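Local coordinates for conserved hypothetical protein (Nitrosomonas europaea, PDB 1XFS) that is of unknown function but belongs to the AHA1 family, with a Bet v 1-like fold that in relatives often encloses a ligand-binding cavity, at residues L78-A91 / V113-S125. Residues are numbered along the deposited sequence; the frame is centred on the assembly and turned at random.
Sequences LEVTDEKRLIWTSA and VMTAVIELQPTSS
In the antiparallel sheet of this Bet v 1-like fold, strand 85-89 pairs with strand 115-122 near the middle of the sheet, their axes 4.7 Å apart and their directions 172° apart, almost exactly antiparallel. Leu86 and Ile118 exchange two backbone hydrogen bonds, as do Trp88 and Ala116; Lys84 O extends the pairing to Leu120 N. On the face carrying Leu86 and Ile118, Trp88 lays its indole over Ala116, whose CB makes a CH-pi contact 3.8 Å from the centroid of the five-membered ring. The benzo end slants across Ile118, Trp88 CH2 lying 3.5 Å from Ile118 CG1, while Phe59 meets the indole edge-to-face. The other face is apolar in the middle, where Ile87 runs alongside Val117, and charged toward the turn at 82-84. There Arg85 bridges two carboxylates: NH1 donates to the syn lone pair of Glu79 OE1 at 3.0 Å, and NE forms a weak bond of 3.4 Å to Glu119 OE1, the guanidinium and the Glu119 carboxylate nearly perpendicular. Thr115 OG1, hydrogen-bonded to Tyr96 O of the second subunit, lies 2.8 Å from Thr89 OG1. Beyond, Ser90 grips Met114 twice: its N donates to Met114 O, and its OG accepts from Met114 N at 3.0 Å.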
loop_
_atom_site.group_PDB
_atom_site.type_symbol
_atom_site.label_atom_id
_atom_site.label_comp_id
_atom_site.label_asym_id
_atom_site.label_seq_id
_atom_site.Cartn_x
_atom_site.Cartn_y
_atom_site.Cartn_z
ATOM N N LEU A 78 -3.963 4.688 -0.786
ATOM C CA LEU A 78 -2.902 4.646 0.212
ATOM C C LEU A 78 -2.769 5.954 0.975
ATOM O O LEU A 78 -2.391 5.967 2.145
ATOM C CB LEU A 78 -1.575 4.313 -0.457
ATOM C CG LEU A 78 -1.559 3.004 -1.240
ATOM C CD1 LEU A 78 -0.201 2.842 -1.922
ATOM C CD2 LEU A 78 -1.816 1.822 -0.295
ATOM N N GLU A 79 -3.049 7.061 0.296
ATOM C CA GLU A 79 -2.987 8.372 0.916
ATOM C C GLU A 79 -4.060 9.255 0.304
ATOM O O GLU A 79 -4.254 9.263 -0.913
ATOM C CB GLU A 79 -1.614 9.033 0.720
ATOM C CG GLU A 79 -1.561 10.441 1.329
ATOM C CD GLU A 79 -0.254 11.174 1.092
ATOM O OE1 GLU A 79 -0.267 12.422 1.120
ATOM O OE2 GLU A 79 0.796 10.517 0.900
ATOM N N VAL A 80 -4.760 9.979 1.166
ATOM C CA VAL A 80 -5.803 10.897 0.742
ATOM C C VAL A 80 -5.585 12.181 1.518
ATOM O O VAL A 80 -6.021 12.312 2.664
ATOM C CB VAL A 80 -7.217 10.357 1.052
ATOM C CG1 VAL A 80 -8.271 11.331 0.535
ATOM C CG2 VAL A 80 -7.411 8.986 0.401
ATOM N N THR A 81 -4.876 13.120 0.905
ATOM C CA THR A 81 -4.607 14.403 1.537
ATOM C C THR A 81 -5.417 15.394 0.714
ATOM O O THR A 81 -5.037 15.772 -0.390
ATOM C CB THR A 81 -3.088 14.690 1.511
ATOM O OG1 THR A 81 -2.402 13.618 2.174
ATOM C CG2 THR A 81 -2.766 15.989 2.240
ATOM N N ASP A 82 -6.564 15.779 1.265
ATOM C CA ASP A 82 -7.502 16.662 0.578
ATOM C C ASP A 82 -6.908 17.813 -0.241
ATOM O O ASP A 82 -6.123 18.620 0.258
ATOM C CB ASP A 82 -8.545 17.186 1.577
ATOM C CG ASP A 82 -9.507 16.092 2.050
ATOM O OD1 ASP A 82 -9.486 14.974 1.482
ATOM O OD2 ASP A 82 -10.286 16.344 2.998
ATOM N N GLU A 83 -7.292 17.838 -1.518
ATOM C CA GLU A 83 -6.875 18.838 -2.494
ATOM C C GLU A 83 -5.366 19.006 -2.609
ATOM O O GLU A 83 -4.874 20.036 -3.057
ATOM C CB GLU A 83 -7.561 20.177 -2.179
ATOM C CG GLU A 83 -9.083 20.042 -2.197
ATOM C CD GLU A 83 -9.826 21.324 -1.880
ATOM O OE1 GLU A 83 -11.051 21.250 -1.644
ATOM O OE2 GLU A 83 -9.196 22.402 -1.877
ATOM N N LYS A 84 -4.629 17.961 -2.242
ATOM C CA LYS A 84 -3.178 18.027 -2.273
ATOM C C LYS A 84 -2.520 16.793 -2.867
ATOM O O LYS A 84 -1.754 16.893 -3.826
ATOM C CB LYS A 84 -2.661 18.256 -0.848
ATOM C CG LYS A 84 -1.154 18.145 -0.683
ATOM C CD LYS A 84 -0.415 19.181 -1.507
ATOM C CE LYS A 84 1.089 19.003 -1.363
ATOM N NZ LYS A 84 1.523 19.044 0.063
ATOM N N ARG A 85 -2.815 15.629 -2.301
ATOM C CA ARG A 85 -2.196 14.405 -2.788
ATOM C C ARG A 85 -3.101 13.182 -2.706
ATOM O O ARG A 85 -3.746 12.934 -1.693
ATOM C CB ARG A 85 -0.897 14.135 -2.014
ATOM C CG ARG A 85 -0.075 12.989 -2.591
ATOM C CD ARG A 85 1.165 12.673 -1.766
ATOM N NE ARG A 85 2.150 13.747 -1.776
ATOM C CZ ARG A 85 2.254 14.685 -0.838
ATOM N NH1 ARG A 85 1.428 14.688 0.201
ATOM N NH2 ARG A 85 3.191 15.622 -0.935
ATOM N N LEU A 86 -3.144 12.427 -3.798
ATOM C CA LEU A 86 -3.934 11.215 -3.867
ATOM C C LEU A 86 -3.017 10.106 -4.356
ATOM O O LEU A 86 -2.332 10.257 -5.363
ATOM C CB LEU A 86 -5.095 11.385 -4.846
ATOM C CG LEU A 86 -6.082 10.221 -4.913
ATOM C CD1 LEU A 86 -6.764 10.033 -3.555
ATOM C CD2 LEU A 86 -7.124 10.523 -5.983
ATOM N N ILE A 87 -2.987 9.002 -3.627
ATOM C CA ILE A 87 -2.153 7.874 -4.016
ATOM C C ILE A 87 -2.963 6.604 -3.967
ATOM O O ILE A 87 -3.629 6.330 -2.969
ATOM C CB ILE A 87 -0.942 7.685 -3.066
ATOM C CG1 ILE A 87 -0.059 8.951 -3.058
ATOM C CG2 ILE A 87 -0.116 6.464 -3.508
ATOM C CD1 ILE A 87 1.200 8.829 -2.190
ATOM N N TRP A 88 -2.945 5.838 -5.055
ATOM C CA TRP A 88 -3.656 4.560 -5.074
ATOM C C TRP A 88 -2.747 3.548 -5.748
ATOM O O TRP A 88 -1.829 3.916 -6.482
ATOM C CB TRP A 88 -5.004 4.673 -5.809
ATOM C CG TRP A 88 -4.920 4.998 -7.265
ATOM C CD1 TRP A 88 -4.733 4.119 -8.298
ATOM C CD2 TRP A 88 -5.029 6.294 -7.857
ATOM N NE1 TRP A 88 -4.721 4.793 -9.494
ATOM C CE2 TRP A 88 -4.899 6.126 -9.253
ATOM C CE3 TRP A 88 -5.226 7.581 -7.343
ATOM C CZ2 TRP A 88 -4.953 7.205 -10.143
ATOM C CZ3 TRP A 88 -5.281 8.652 -8.229
ATOM C CH2 TRP A 88 -5.145 8.456 -9.614
ATOM N N THR A 89 -2.970 2.272 -5.473
ATOM C CA THR A 89 -2.134 1.244 -6.058
ATOM C C THR A 89 -2.956 0.064 -6.551
ATOM O O THR A 89 -4.038 -0.203 -6.033
ATOM C CB THR A 89 -1.098 0.718 -5.028
ATOM O OG1 THR A 89 -0.230 -0.231 -5.665
ATOM C CG2 THR A 89 -1.790 0.041 -3.839
ATOM N N SER A 90 -2.456 -0.628 -7.572
ATOM C CA SER A 90 -3.154 -1.805 -8.070
ATOM C C SER A 90 -2.457 -3.049 -7.530
ATOM O O SER A 90 -2.857 -4.167 -7.825
ATOM C CB SER A 90 -3.209 -1.810 -9.608
ATOM O OG SER A 90 -1.931 -1.819 -10.191
ATOM N N ALA A 91 -1.417 -2.842 -6.723
ATOM C CA ALA A 91 -0.664 -3.954 -6.129
ATOM C C ALA A 91 -1.436 -4.478 -4.922
ATOM O O ALA A 91 -1.183 -5.586 -4.431
ATOM C CB ALA A 91 0.719 -3.489 -5.692
ATOM N N VAL A 113 0.960 -3.667 -13.030
ATOM C CA VAL A 113 0.876 -3.277 -11.625
ATOM C C VAL A 113 1.528 -1.911 -11.444
ATOM O O VAL A 113 2.639 -1.678 -11.914
ATOM C CB VAL A 113 1.611 -4.289 -10.713
ATOM C CG1 VAL A 113 1.515 -3.841 -9.269
ATOM C CG2 VAL A 113 1.025 -5.678 -10.887
HETATM N N MSE A 114 0.851 -1.001 -10.754
HETATM C CA MSE A 114 1.425 0.318 -10.561
HETATM C C MSE A 114 0.894 1.023 -9.326
HETATM O O MSE A 114 -0.115 0.622 -8.747
HETATM C CB MSE A 114 1.109 1.201 -11.774
HETATM C CG MSE A 114 -0.384 1.504 -11.932
HETATM SE SE MSE A 114 -0.748 2.931 -13.203
HETATM C CE MSE A 114 -1.701 1.928 -14.557
ATOM N N THR A 115 1.603 2.067 -8.918
ATOM C CA THR A 115 1.150 2.909 -7.824
ATOM C C THR A 115 1.174 4.292 -8.441
ATOM O O THR A 115 2.180 4.715 -9.010
ATOM C CB THR A 115 2.055 2.872 -6.584
ATOM O OG1 THR A 115 1.905 1.603 -5.937
ATOM C CG2 THR A 115 1.649 3.984 -5.594
ATOM N N ALA A 116 0.037 4.969 -8.359
ATOM C CA ALA A 116 -0.112 6.295 -8.926
ATOM C C ALA A 116 -0.071 7.329 -7.821
ATOM O O ALA A 116 -0.718 7.175 -6.784
ATOM C CB ALA A 116 -1.440 6.380 -9.669
ATOM N N VAL A 117 0.716 8.372 -8.035
ATOM C CA VAL A 117 0.807 9.451 -7.076
ATOM C C VAL A 117 0.369 10.690 -7.837
ATOM O O VAL A 117 0.951 11.037 -8.865
ATOM C CB VAL A 117 2.244 9.637 -6.548
ATOM C CG1 VAL A 117 2.303 10.869 -5.643
ATOM C CG2 VAL A 117 2.682 8.401 -5.776
ATOM N N ILE A 118 -0.683 11.329 -7.346
ATOM C CA ILE A 118 -1.211 12.523 -7.981
ATOM C C ILE A 118 -1.030 13.691 -7.025
ATOM O O ILE A 118 -1.509 13.646 -5.899
ATOM C CB ILE A 118 -2.717 12.378 -8.289
ATOM C CG1 ILE A 118 -2.962 11.158 -9.173
ATOM C CG2 ILE A 118 -3.232 13.647 -8.944
ATOM C CD1 ILE A 118 -2.155 11.142 -10.457
ATOM N N GLU A 119 -0.323 14.728 -7.462
ATOM C CA GLU A 119 -0.112 15.889 -6.611
ATOM C C GLU A 119 -0.727 17.130 -7.237
ATOM O O GLU A 119 -0.591 17.354 -8.435
ATOM C CB GLU A 119 1.381 16.112 -6.360
ATOM C CG GLU A 119 2.036 15.006 -5.557
ATOM C CD GLU A 119 3.467 15.325 -5.178
ATOM O OE1 GLU A 119 4.075 14.526 -4.432
ATOM O OE2 GLU A 119 3.984 16.370 -5.626
ATOM N N LEU A 120 -1.408 17.928 -6.421
ATOM C CA LEU A 120 -2.045 19.146 -6.910
ATOM C C LEU A 120 -1.470 20.368 -6.214
ATOM O O LEU A 120 -1.105 20.323 -5.035
ATOM C CB LEU A 120 -3.550 19.111 -6.656
ATOM C CG LEU A 120 -4.362 17.958 -7.236
ATOM C CD1 LEU A 120 -5.811 18.115 -6.810
ATOM C CD2 LEU A 120 -4.247 17.954 -8.758
ATOM N N GLN A 121 -1.398 21.466 -6.949
ATOM C CA GLN A 121 -0.881 22.699 -6.391
ATOM C C GLN A 121 -1.650 23.850 -7.012
ATOM O O GLN A 121 -1.681 23.999 -8.230
ATOM C CB GLN A 121 0.612 22.825 -6.697
ATOM C CG GLN A 121 1.289 24.051 -6.100
ATOM C CD GLN A 121 2.783 24.074 -6.381
ATOM O OE1 GLN A 121 3.525 23.203 -5.922
ATOM N NE2 GLN A 121 3.229 25.068 -7.145
ATOM N N PRO A 122 -2.313 24.668 -6.185
ATOM C CA PRO A 122 -3.057 25.785 -6.771
ATOM C C PRO A 122 -2.107 26.820 -7.366
ATOM O O PRO A 122 -1.008 27.029 -6.855
ATOM C CB PRO A 122 -3.865 26.324 -5.588
ATOM C CG PRO A 122 -3.011 25.993 -4.402
ATOM C CD PRO A 122 -2.493 24.610 -4.724
ATOM N N THR A 123 -2.529 27.439 -8.466
ATOM C CA THR A 123 -1.736 28.463 -9.136
ATOM C C THR A 123 -2.605 29.706 -9.274
ATOM O O THR A 123 -3.770 29.701 -8.879
ATOM C CB THR A 123 -1.307 28.029 -10.550
ATOM O OG1 THR A 123 -2.472 27.828 -11.363
ATOM C CG2 THR A 123 -0.498 26.743 -10.492
ATOM N N SER A 124 -2.051 30.767 -9.847
ATOM C CA SER A 124 -2.817 31.996 -10.007
ATOM C C SER A 124 -3.960 31.865 -11.012
ATOM O O SER A 124 -4.937 32.604 -10.938
ATOM C CB SER A 124 -1.891 33.149 -10.415
ATOM O OG SER A 124 -1.208 32.859 -11.620
ATOM N N SER A 125 -3.848 30.918 -11.937
ATOM C CA SER A 125 -4.881 30.737 -12.946
ATOM C C SER A 125 -5.636 29.413 -12.842
ATOM O O SER A 125 -6.632 29.211 -13.536
ATOM C CB SER A 125 -4.271 30.856 -14.343
ATOM O OG SER A 125 -3.252 29.892 -14.532
#